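Local coordinates for telomerase reverse transcriptase (Takifugu rubripes, PDB 4LMO), which copies a template in its own RNA component to add telomeric repeats to chromosome ends, this piece being its RNA-binding domain, at residues S77-Q82 with L131-Q136; R21-N26 with D210-G215; D42-V47 with N71-F76; C178-I183 with Q199-F204. All coordinates share one frame; numbering follows the deposited sequence.

Contact 1: S77-Q82 with L131-Q136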
# COMPACT_ATOMS: atom_id res chain seq x y z
N SER A 77 5.49 -14.61 -4.00
CA SER A 77 6.62 -14.85 -3.10
C SER A 77 7.72 -13.85 -3.41
O SER A 77 8.34 -13.30 -2.49
CB SER A 77 7.16 -16.27 -3.27
OG SER A 77 6.16 -17.24 -2.99
N GLN A 78 7.95 -13.61 -4.70
CA GLN A 78 8.91 -12.62 -5.18
C GLN A 78 8.54 -11.22 -4.69
O GLN A 78 9.40 -10.48 -4.20
CB GLN A 78 8.97 -12.65 -6.71
CG GLN A 78 10.11 -11.84 -7.31
CD GLN A 78 9.99 -11.69 -8.82
OE1 GLN A 78 10.52 -10.74 -9.40
NE2 GLN A 78 9.29 -12.62 -9.46
N LEU A 79 7.26 -10.87 -4.81
CA LEU A 79 6.73 -9.59 -4.35
C LEU A 79 7.03 -9.35 -2.87
O LEU A 79 7.49 -8.28 -2.48
CB LEU A 79 5.22 -9.51 -4.61
CG LEU A 79 4.45 -8.21 -4.36
CD1 LEU A 79 3.15 -8.19 -5.16
CD2 LEU A 79 4.16 -7.98 -2.88
N LEU A 80 6.76 -10.37 -2.05
CA LEU A 80 7.01 -10.29 -0.61
C LEU A 80 8.50 -10.18 -0.29
O LEU A 80 8.88 -9.51 0.67
CB LEU A 80 6.39 -11.48 0.11
CG LEU A 80 4.87 -11.46 0.28
CD1 LEU A 80 4.38 -12.81 0.76
CD2 LEU A 80 4.43 -10.37 1.26
N ARG A 81 9.33 -10.84 -1.10
CA ARG A 81 10.78 -10.81 -0.93
C ARG A 81 11.33 -9.42 -1.25
O ARG A 81 12.21 -8.92 -0.55
CB ARG A 81 11.41 -11.85 -1.84
CG ARG A 81 12.62 -12.58 -1.26
CD ARG A 81 12.62 -14.03 -1.74
NE ARG A 81 12.36 -14.12 -3.18
CZ ARG A 81 11.60 -15.06 -3.75
NH1 ARG A 81 11.02 -16.00 -3.03
NH2 ARG A 81 11.43 -15.04 -5.07
N GLN A 82 10.78 -8.81 -2.30
CA GLN A 82 11.17 -7.46 -2.70
C GLN A 82 10.66 -6.41 -1.71
O GLN A 82 11.29 -5.37 -1.53
CB GLN A 82 10.66 -7.15 -4.11
CG GLN A 82 11.38 -7.93 -5.21
CD GLN A 82 10.90 -7.58 -6.61
OE1 GLN A 82 10.38 -6.49 -6.85
NE2 GLN A 82 11.07 -8.51 -7.54
N LEU A 131 7.63 0.33 -8.05
CA LEU A 131 8.72 -0.14 -8.90
C LEU A 131 9.67 -1.11 -8.19
O LEU A 131 10.18 -2.04 -8.81
CB LEU A 131 9.52 1.05 -9.46
CG LEU A 131 8.90 1.87 -10.60
CD1 LEU A 131 9.73 3.12 -10.86
CD2 LEU A 131 8.78 1.04 -11.88
N ALA A 132 9.89 -0.89 -6.90
CA ALA A 132 10.83 -1.72 -6.13
C ALA A 132 10.21 -3.03 -5.64
O ALA A 132 10.93 -4.02 -5.44
CB ALA A 132 11.39 -0.93 -4.95
N VAL A 133 8.89 -3.05 -5.47
CA VAL A 133 8.20 -4.19 -4.86
C VAL A 133 7.45 -5.07 -5.87
O VAL A 133 7.57 -6.30 -5.82
CB VAL A 133 7.28 -3.74 -3.69
CG1 VAL A 133 6.52 -4.92 -3.10
CG2 VAL A 133 8.10 -3.05 -2.61
N ILE A 134 6.69 -4.46 -6.77
CA ILE A 134 5.84 -5.22 -7.69
C ILE A 134 6.64 -5.80 -8.86
O ILE A 134 7.17 -5.03 -9.67
CB ILE A 134 4.64 -4.39 -8.22
CG1 ILE A 134 3.92 -3.63 -7.08
CG2 ILE A 134 3.68 -5.26 -9.02
CD1 ILE A 134 3.46 -4.48 -5.91
N PRO A 135 6.73 -7.14 -8.95
CA PRO A 135 7.43 -7.77 -10.07
C PRO A 135 6.82 -7.34 -11.40
O PRO A 135 5.60 -7.30 -11.54
CB PRO A 135 7.22 -9.27 -9.83
CG PRO A 135 6.95 -9.39 -8.37
CD PRO A 135 6.18 -8.15 -8.02
N GLN A 136 7.68 -7.02 -12.37
CA GLN A 136 7.27 -6.45 -13.65
C GLN A 136 6.27 -7.32 -14.43
O GLN A 136 5.36 -6.79 -15.07
CB GLN A 136 8.50 -6.11 -14.51
CG GLN A 136 8.23 -5.73 -15.97
CD GLN A 136 7.34 -4.50 -16.14
OE1 GLN A 136 7.34 -3.59 -15.31
NE2 GLN A 136 6.59 -4.47 -17.23
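Helix 119-133 runs out against the flank of helix 73-85, and the segment 131-136 carries the chain from its last turn into a proline. At A132 the contact is made by the backbone: its carbonyl O faces the first methylene of Q82, 3.4 Å from Q82 CB. V133, anti to its backbone N through CG1, lays that methyl against L79. There V133 CG1 is 3.6 Å from L79 O and, obliquely, 3.9 Å from L79 CD2. I134 is the first residue to leave helical angles (psi 115°), as suits a residue that precedes proline. Its CB is directed away, but the chain folds back so that I134 CD1 lies alongside L79 CD1, 3.8 Å apart, the two side chains pointing the same way. P135 supplies a compact, rigid apolar wedge. Its CD meets L79 CB at 3.8 Å, the side chains crossing nearly at right angles, while the extended Q78 slides past the ring in the opposite direction, its OE1 3.6 Å from P135 CB. The branched, buried L79 thus packs among V133, I134 and P135, and the methylenes of Q82 press on the carbonyls of A132 and V133. This is a helix end closed by a proline and packed on a neighbouring helix, within the mostly helical RNA-binding domain of telomerase.

Contact 2: R21-N26 with D210-G215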
# COMPACT_ATOMS: atom_id res chain seq x y z
N ARG A 21 5.68 -0.56 10.61
CA ARG A 21 5.49 -1.74 11.45
C ARG A 21 4.07 -2.32 11.36
O ARG A 21 3.89 -3.53 11.38
CB ARG A 21 5.88 -1.45 12.90
CG ARG A 21 6.37 -2.66 13.67
CD ARG A 21 6.85 -2.30 15.07
NE ARG A 21 8.07 -1.48 15.05
CZ ARG A 21 9.31 -1.97 15.07
NH1 ARG A 21 9.52 -3.28 15.11
NH2 ARG A 21 10.35 -1.14 15.05
N SER A 22 3.08 -1.44 11.26
CA SER A 22 1.68 -1.87 11.15
C SER A 22 1.17 -1.93 9.70
O SER A 22 -0.04 -2.05 9.47
CB SER A 22 0.77 -0.99 12.02
OG SER A 22 0.87 0.37 11.65
N PHE A 23 2.09 -1.87 8.74
CA PHE A 23 1.75 -2.00 7.32
C PHE A 23 1.38 -3.45 6.99
O PHE A 23 2.02 -4.39 7.47
CB PHE A 23 2.91 -1.52 6.45
CG PHE A 23 2.70 -1.73 4.97
CD1 PHE A 23 1.69 -1.06 4.29
CD2 PHE A 23 3.52 -2.60 4.26
CE1 PHE A 23 1.50 -1.25 2.93
CE2 PHE A 23 3.34 -2.79 2.90
CZ PHE A 23 2.33 -2.11 2.23
N LEU A 24 0.35 -3.61 6.16
CA LEU A 24 -0.20 -4.92 5.78
C LEU A 24 0.83 -6.04 5.57
O LEU A 24 0.70 -7.12 6.15
CB LEU A 24 -1.10 -4.78 4.55
CG LEU A 24 -1.65 -6.04 3.86
CD1 LEU A 24 -2.44 -6.93 4.81
CD2 LEU A 24 -2.48 -5.66 2.65
N LEU A 25 1.84 -5.78 4.74
CA LEU A 25 2.81 -6.81 4.36
C LEU A 25 3.82 -7.13 5.47
O LEU A 25 4.59 -8.09 5.35
CB LEU A 25 3.52 -6.44 3.05
CG LEU A 25 2.70 -6.30 1.76
CD1 LEU A 25 3.62 -6.02 0.59
CD2 LEU A 25 1.85 -7.54 1.49
N ASN A 26 3.82 -6.33 6.53
CA ASN A 26 4.67 -6.59 7.70
C ASN A 26 3.92 -7.33 8.80
O ASN A 26 4.51 -7.68 9.83
CB ASN A 26 5.26 -5.28 8.24
CG ASN A 26 6.37 -4.73 7.36
OD1 ASN A 26 6.99 -5.47 6.59
ND2 ASN A 26 6.63 -3.44 7.48
N ASP A 210 -5.92 0.06 -2.87
CA ASP A 210 -6.52 0.11 -1.54
C ASP A 210 -5.62 -0.49 -0.46
O ASP A 210 -5.46 0.09 0.61
CB ASP A 210 -7.88 -0.60 -1.54
CG ASP A 210 -8.53 -0.61 -0.17
OD1 ASP A 210 -9.06 0.43 0.25
OD2 ASP A 210 -8.52 -1.68 0.47
N GLY A 211 -5.05 -1.65 -0.74
CA GLY A 211 -4.20 -2.34 0.21
C GLY A 211 -2.79 -1.79 0.23
O GLY A 211 -2.30 -1.36 1.27
N PHE A 212 -2.14 -1.80 -0.93
CA PHE A 212 -0.74 -1.42 -1.02
C PHE A 212 -0.52 0.09 -0.95
O PHE A 212 0.05 0.59 0.02
CB PHE A 212 -0.07 -2.03 -2.27
CG PHE A 212 1.43 -1.94 -2.26
CD1 PHE A 212 2.19 -2.81 -1.49
CD2 PHE A 212 2.09 -0.97 -3.01
CE1 PHE A 212 3.58 -2.73 -1.47
CE2 PHE A 212 3.47 -0.88 -3.00
CZ PHE A 212 4.22 -1.76 -2.23
N VAL A 213 -1.00 0.82 -1.96
CA VAL A 213 -0.76 2.26 -2.06
C VAL A 213 -1.30 3.04 -0.86
O VAL A 213 -0.55 3.76 -0.19
CB VAL A 213 -1.29 2.84 -3.39
CG1 VAL A 213 -1.35 4.36 -3.36
CG2 VAL A 213 -0.42 2.36 -4.55
N VAL A 214 -2.59 2.87 -0.56
CA VAL A 214 -3.22 3.52 0.58
C VAL A 214 -2.59 3.08 1.91
O VAL A 214 -2.46 3.88 2.84
CB VAL A 214 -4.75 3.32 0.57
CG1 VAL A 214 -5.38 3.70 1.91
CG2 VAL A 214 -5.37 4.14 -0.55
N GLY A 215 -2.20 1.81 1.98
CA GLY A 215 -1.48 1.28 3.14
C GLY A 215 -0.22 2.07 3.45
O GLY A 215 0.03 2.44 4.60
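Aromatic packing carries the link between the loop 21-26 and the long helix 191-220. F23, with CG anti to its backbone N (chi1 175°), drives its ring edge-on at the face of F212 in an offset edge-to-face pair. The ring centroids are 5.8 Å apart with the planes at 72°, and F23 CZ comes to 3.8 Å from F212 CD1.

A second kind of contact sets the same ring against backbone. With no beta carbon on G215, the edge of F23 can lie directly on the main chain: F23 CD1 is 3.8 Å from G215 C, and F23 CE1 is 3.7 Å from F212 O, both near the ring plane. The helix widens to a pi-type turn at 210-213, and the bond from G215 N to G211 O is weak.

Aliphatic contacts finish the join. L25 CD1 sits at the edge of the F212 ring, 3.9 Å from CE1 of F212, the two side chains crossing at about a right angle. L24 only grazes G211 CA with its CD2. The 3-10 turn 24-26 that presents both leucines is pinned by a bond of 2.8 Å from N26 N to F23 O, and a bond between N26 OD1 and H83 ties the loop to helix 73-85.

F212 also packs on L130 and V133, and L25 on L79 and L80. No hydrogen bond crosses between the two segments, so their join rests on shape and the burial of apolar surface, setting the loop that follows helix 6-15, bearer of the RNA-binding TFLY motif, against helix 191-220.

Contact 3: D42-V47 with N71-F76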
# COMPACT_ATOMS: atom_id res chain seq x y z
N ASP A 42 0.08 -17.15 1.19
CA ASP A 42 -0.70 -16.34 2.13
C ASP A 42 -1.22 -15.06 1.47
O ASP A 42 -2.38 -14.70 1.64
CB ASP A 42 0.12 -15.99 3.38
CG ASP A 42 0.57 -17.22 4.16
OD1 ASP A 42 -0.26 -18.14 4.38
OD2 ASP A 42 1.75 -17.27 4.55
N LEU A 43 -0.35 -14.40 0.71
CA LEU A 43 -0.71 -13.16 0.02
C LEU A 43 -1.80 -13.36 -1.03
O LEU A 43 -2.72 -12.56 -1.13
CB LEU A 43 0.52 -12.48 -0.60
CG LEU A 43 0.28 -11.09 -1.22
CD1 LEU A 43 -0.31 -10.11 -0.21
CD2 LEU A 43 1.56 -10.54 -1.82
N ILE A 44 -1.69 -14.45 -1.79
CA ILE A 44 -2.73 -14.83 -2.76
C ILE A 44 -4.10 -14.95 -2.09
O ILE A 44 -5.11 -14.54 -2.64
CB ILE A 44 -2.34 -16.11 -3.52
CG1 ILE A 44 -1.14 -15.83 -4.43
CG2 ILE A 44 -3.52 -16.66 -4.33
CD1 ILE A 44 -0.52 -17.05 -5.07
N ARG A 45 -4.10 -15.51 -0.88
CA ARG A 45 -5.31 -15.62 -0.05
C ARG A 45 -5.89 -14.26 0.32
O ARG A 45 -7.10 -14.04 0.20
CB ARG A 45 -4.99 -16.41 1.22
CG ARG A 45 -4.82 -17.90 1.00
CD ARG A 45 -6.18 -18.57 1.02
NE ARG A 45 -6.22 -19.75 0.17
CZ ARG A 45 -7.32 -20.44 -0.10
NH1 ARG A 45 -8.49 -20.07 0.40
NH2 ARG A 45 -7.25 -21.50 -0.89
N ILE A 46 -5.02 -13.35 0.76
CA ILE A 46 -5.41 -11.99 1.13
C ILE A 46 -5.96 -11.21 -0.06
O ILE A 46 -6.93 -10.47 0.06
CB ILE A 46 -4.23 -11.22 1.77
CG1 ILE A 46 -3.74 -11.95 3.04
CG2 ILE A 46 -4.62 -9.78 2.10
CD1 ILE A 46 -2.38 -11.51 3.53
N VAL A 47 -5.33 -11.39 -1.22
CA VAL A 47 -5.69 -10.63 -2.42
C VAL A 47 -6.94 -11.18 -3.13
O VAL A 47 -7.80 -10.41 -3.55
CB VAL A 47 -4.51 -10.52 -3.41
CG1 VAL A 47 -4.89 -9.73 -4.66
CG2 VAL A 47 -3.31 -9.87 -2.73
N ASN A 71 -0.03 -21.41 -9.59
CA ASN A 71 1.06 -20.98 -10.45
C ASN A 71 1.53 -19.54 -10.20
O ASN A 71 2.61 -19.15 -10.65
CB ASN A 71 0.69 -21.18 -11.92
CG ASN A 71 0.61 -22.65 -12.31
OD1 ASN A 71 -0.27 -23.04 -13.07
ND2 ASN A 71 1.52 -23.46 -11.78
N MET A 72 0.72 -18.78 -9.47
CA MET A 72 1.05 -17.39 -9.12
C MET A 72 1.94 -17.30 -7.88
O MET A 72 2.51 -16.24 -7.61
CB MET A 72 -0.23 -16.58 -8.89
CG MET A 72 -1.24 -16.60 -10.02
SD MET A 72 -2.75 -15.73 -9.53
CE MET A 72 -3.86 -16.19 -10.86
N VAL A 73 2.03 -18.39 -7.13
CA VAL A 73 2.81 -18.43 -5.88
C VAL A 73 4.23 -17.85 -6.00
O VAL A 73 4.60 -16.99 -5.20
CB VAL A 73 2.84 -19.85 -5.24
CG1 VAL A 73 3.82 -19.91 -4.08
CG2 VAL A 73 1.45 -20.25 -4.77
N PRO A 74 5.02 -18.29 -7.01
CA PRO A 74 6.39 -17.78 -7.16
C PRO A 74 6.47 -16.27 -7.34
O PRO A 74 7.37 -15.63 -6.79
CB PRO A 74 6.89 -18.50 -8.42
CG PRO A 74 6.09 -19.75 -8.48
CD PRO A 74 4.73 -19.35 -8.00
N LEU A 75 5.52 -15.71 -8.09
CA LEU A 75 5.48 -14.27 -8.35
C LEU A 75 5.15 -13.45 -7.12
O LEU A 75 5.73 -12.38 -6.90
CB LEU A 75 4.48 -13.95 -9.46
CG LEU A 75 4.99 -14.01 -10.89
CD1 LEU A 75 3.87 -13.69 -11.87
CD2 LEU A 75 6.16 -13.06 -11.07
N PHE A 76 4.22 -13.96 -6.32
CA PHE A 76 3.79 -13.27 -5.11
C PHE A 76 4.79 -13.48 -3.97
O PHE A 76 4.93 -12.62 -3.09
CB PHE A 76 2.37 -13.66 -4.72
CG PHE A 76 1.31 -13.00 -5.56
CD1 PHE A 76 0.72 -11.80 -5.14
CD2 PHE A 76 0.90 -13.55 -6.77
CE1 PHE A 76 -0.25 -11.18 -5.91
CE2 PHE A 76 -0.07 -12.93 -7.55
CZ PHE A 76 -0.65 -11.74 -7.11
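The ring of F76 is approached in two different ways by neighbouring residues of helix 40-48. I44 comes over one face: its CG1 stands 4.2 Å from the ring centroid, 27° off the normal, a CH-pi contact in which the two side chains cross at about a right angle. L43 arrives instead at the rim, in the plane of the ring, with its CD2 3.6 Å from F76 CD1. L43 CG is anti to the backbone N (chi1 -174°), and this crossing too is nearly perpendicular, so the phenyl is bounded on a face and on an edge by consecutive residues of one helix.

I44 reaches further than the ring. Its chi2 of 171° extends the ethyl arm, and its tip reaches the backbone at M72 and V73, with CD1 3.5 Å from V73 N. There I44 CD1 also meets M72 CB at 3.9 Å and V73 CG2 at 3.8 Å. Isoleucine suits this because its longer branch is two carbons deep: CG1 lies on the ring while CD1 goes beyond it. M72 meets that tip with its CB and its carbonyl carbon; the thioether runs away from helix 40-48 and lies on W180. The backbone N of F76 is bonded to M72 O at 3.1 Å.

L43 has further neighbours in L25, L79, L80 and W207, while D42 is salt-bridged to R36 and R45 to E50. The charges of D42 and R45 are thus paired with other partners, and no hydrogen bond crosses to 71-76. What joins the two helices is dispersion and the exclusion of water, with the ring face as the main platform.

Contact 4: C178-I183 with Q199-F204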
# COMPACT_ATOMS: atom_id res chain seq x y z
N CYS A 178 -1.42 -9.75 -19.38
CA CYS A 178 -1.04 -10.45 -18.16
C CYS A 178 -1.15 -11.96 -18.34
O CYS A 178 -2.25 -12.53 -18.26
CB CYS A 178 -1.92 -9.99 -17.00
SG CYS A 178 -2.10 -8.20 -16.85
N ASP A 179 -0.01 -12.60 -18.59
CA ASP A 179 0.07 -14.05 -18.76
C ASP A 179 -0.27 -14.79 -17.46
O ASP A 179 -0.81 -15.90 -17.50
CB ASP A 179 1.47 -14.47 -19.23
CG ASP A 179 1.67 -14.30 -20.73
OD1 ASP A 179 0.89 -13.57 -21.38
OD2 ASP A 179 2.63 -14.91 -21.26
N TRP A 180 0.05 -14.17 -16.33
CA TRP A 180 -0.11 -14.79 -15.01
C TRP A 180 -1.55 -15.05 -14.63
O TRP A 180 -1.81 -15.75 -13.64
CB TRP A 180 0.59 -13.96 -13.94
CG TRP A 180 -0.04 -12.60 -13.69
CD1 TRP A 180 0.22 -11.41 -14.35
CD2 TRP A 180 -1.06 -12.27 -12.68
NE1 TRP A 180 -0.54 -10.39 -13.84
CE2 TRP A 180 -1.32 -10.83 -12.83
CE3 TRP A 180 -1.74 -12.98 -11.70
CZ2 TRP A 180 -2.24 -10.16 -12.03
CZ3 TRP A 180 -2.67 -12.29 -10.90
CH2 TRP A 180 -2.91 -10.92 -11.06
N LEU A 181 -2.48 -14.51 -15.40
CA LEU A 181 -3.91 -14.73 -15.19
C LEU A 181 -4.39 -16.01 -15.87
O LEU A 181 -5.45 -16.54 -15.53
CB LEU A 181 -4.72 -13.56 -15.75
CG LEU A 181 -4.58 -12.15 -15.18
CD1 LEU A 181 -5.32 -11.15 -16.06
CD2 LEU A 181 -5.10 -12.08 -13.75
N LYS A 182 -3.59 -16.51 -16.81
CA LYS A 182 -4.03 -17.55 -17.74
C LYS A 182 -3.65 -18.97 -17.31
O LYS A 182 -2.64 -19.18 -16.65
CB LYS A 182 -3.45 -17.28 -19.14
CG LYS A 182 -3.65 -15.87 -19.65
CD LYS A 182 -2.84 -15.63 -20.91
CE LYS A 182 -3.00 -14.20 -21.40
NZ LYS A 182 -1.96 -13.83 -22.41
N ILE A 183 -4.48 -19.93 -17.72
CA ILE A 183 -4.15 -21.35 -17.62
C ILE A 183 -3.86 -21.97 -18.99
O ILE A 183 -3.46 -23.13 -19.08
CB ILE A 183 -5.25 -22.17 -16.90
CG1 ILE A 183 -6.66 -21.65 -17.24
CG2 ILE A 183 -5.02 -22.18 -15.40
CD1 ILE A 183 -7.29 -22.30 -18.46
N GLN A 199 -11.94 -10.31 -13.85
CA GLN A 199 -12.32 -10.40 -12.43
C GLN A 199 -11.09 -10.52 -11.52
O GLN A 199 -10.98 -9.81 -10.52
CB GLN A 199 -13.26 -11.59 -12.23
CG GLN A 199 -13.77 -11.80 -10.81
CD GLN A 199 -14.68 -13.01 -10.70
OE1 GLN A 199 -15.74 -13.07 -11.34
NE2 GLN A 199 -14.29 -13.98 -9.88
N ILE A 200 -10.17 -11.42 -11.87
CA ILE A 200 -8.95 -11.63 -11.09
C ILE A 200 -8.07 -10.38 -11.10
O ILE A 200 -7.62 -9.93 -10.04
CB ILE A 200 -8.14 -12.86 -11.57
CG1 ILE A 200 -8.98 -14.14 -11.47
CG2 ILE A 200 -6.87 -13.03 -10.74
CD1 ILE A 200 -8.44 -15.29 -12.31
N LEU A 201 -7.84 -9.83 -12.29
CA LEU A 201 -7.02 -8.63 -12.43
C LEU A 201 -7.63 -7.43 -11.71
O LEU A 201 -6.91 -6.59 -11.16
CB LEU A 201 -6.79 -8.29 -13.91
CG LEU A 201 -5.86 -7.11 -14.23
CD1 LEU A 201 -4.41 -7.41 -13.86
CD2 LEU A 201 -5.97 -6.72 -15.69
N GLY A 202 -8.96 -7.35 -11.71
CA GLY A 202 -9.68 -6.34 -10.94
C GLY A 202 -9.30 -6.42 -9.47
O GLY A 202 -8.87 -5.43 -8.88
N GLN A 203 -9.43 -7.61 -8.89
CA GLN A 203 -9.06 -7.85 -7.50
C GLN A 203 -7.64 -7.38 -7.18
O GLN A 203 -7.41 -6.75 -6.14
CB GLN A 203 -9.17 -9.34 -7.15
CG GLN A 203 -10.57 -9.84 -6.88
CD GLN A 203 -10.59 -11.35 -6.68
OE1 GLN A 203 -10.26 -12.11 -7.59
NE2 GLN A 203 -10.97 -11.78 -5.49
N PHE A 204 -6.70 -7.70 -8.06
CA PHE A 204 -5.29 -7.37 -7.84
C PHE A 204 -5.04 -5.87 -7.96
O PHE A 204 -4.45 -5.27 -7.06
CB PHE A 204 -4.39 -8.17 -8.80
CG PHE A 204 -2.96 -7.70 -8.81
CD1 PHE A 204 -2.11 -7.99 -7.74
CD2 PHE A 204 -2.46 -6.99 -9.89
CE1 PHE A 204 -0.79 -7.57 -7.75
CE2 PHE A 204 -1.14 -6.56 -9.90
CZ PHE A 204 -0.30 -6.85 -8.83
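W180 points the edge of its six-membered ring at the face of F204, an edge-to-face pair with centroids 5.3 Å apart and planes at 74°; W180 CZ2 comes to 3.8 Å from F204 CD2. L201 CD1 lies 4.0 Å from W180 CZ2, and the same methyl touches C178 SG at 3.9 Å. L181 forks over the helix: its CD2 lies 3.6 Å from I200 CG2, while CD1 reaches L201 CB. A broad indole and a two-pronged leucine suit the apolar side of the helix formed by I200, L201 and F204.

The first torsion of W180 (chi1 67°) sets CG in the crowded position between backbone N and carbonyl carbon and directs the indole to the helix. L181 CD2 rests against one face of the indole, near the rim. W180 NE1 gives its hydrogen to L138 O, which satisfies the one polar atom of the ring in a buried site, and F48 of helix 40-48 packs on W180, I200 and F204 together. Beside the 3-10 turn 179-181, a salt bridge of 3.0 Å joins K182 NZ to D179 OD1.

Farther out, L181 O accepts a bond from R68 NH1. By similarity, residues 171-196 and 65-70 interact with the RNA template, so this buried seat on helix 191-220 is consistent with fixing the loop within a template-binding region of the RNA-binding domain.

Contacts 3 and 4 are the more fully buried, though contact 2, only partly buried, lies nearest the centre of the chain; contact 1 is likewise partly buried, and none is truly a surface contact. Helix 73-85 serves contacts 1 and 3, helix 191-220 contacts 2 and 4. Leucines bridge the sites: L43 CD2 meets L79 CD2 at 3.8 Å, and L25 CD1 lies 4.0 Å from L79 CD2, so contacts 1, 2 and 3 merge into one apolar interior, which M72 extends to W180 of contact 4. Aromatic rings are central to contacts 2, 3 and 4, with a tryptophan edge in 4, whereas contact 1 relies on aliphatic groups and a proline, with partly exposed glutamines taking part.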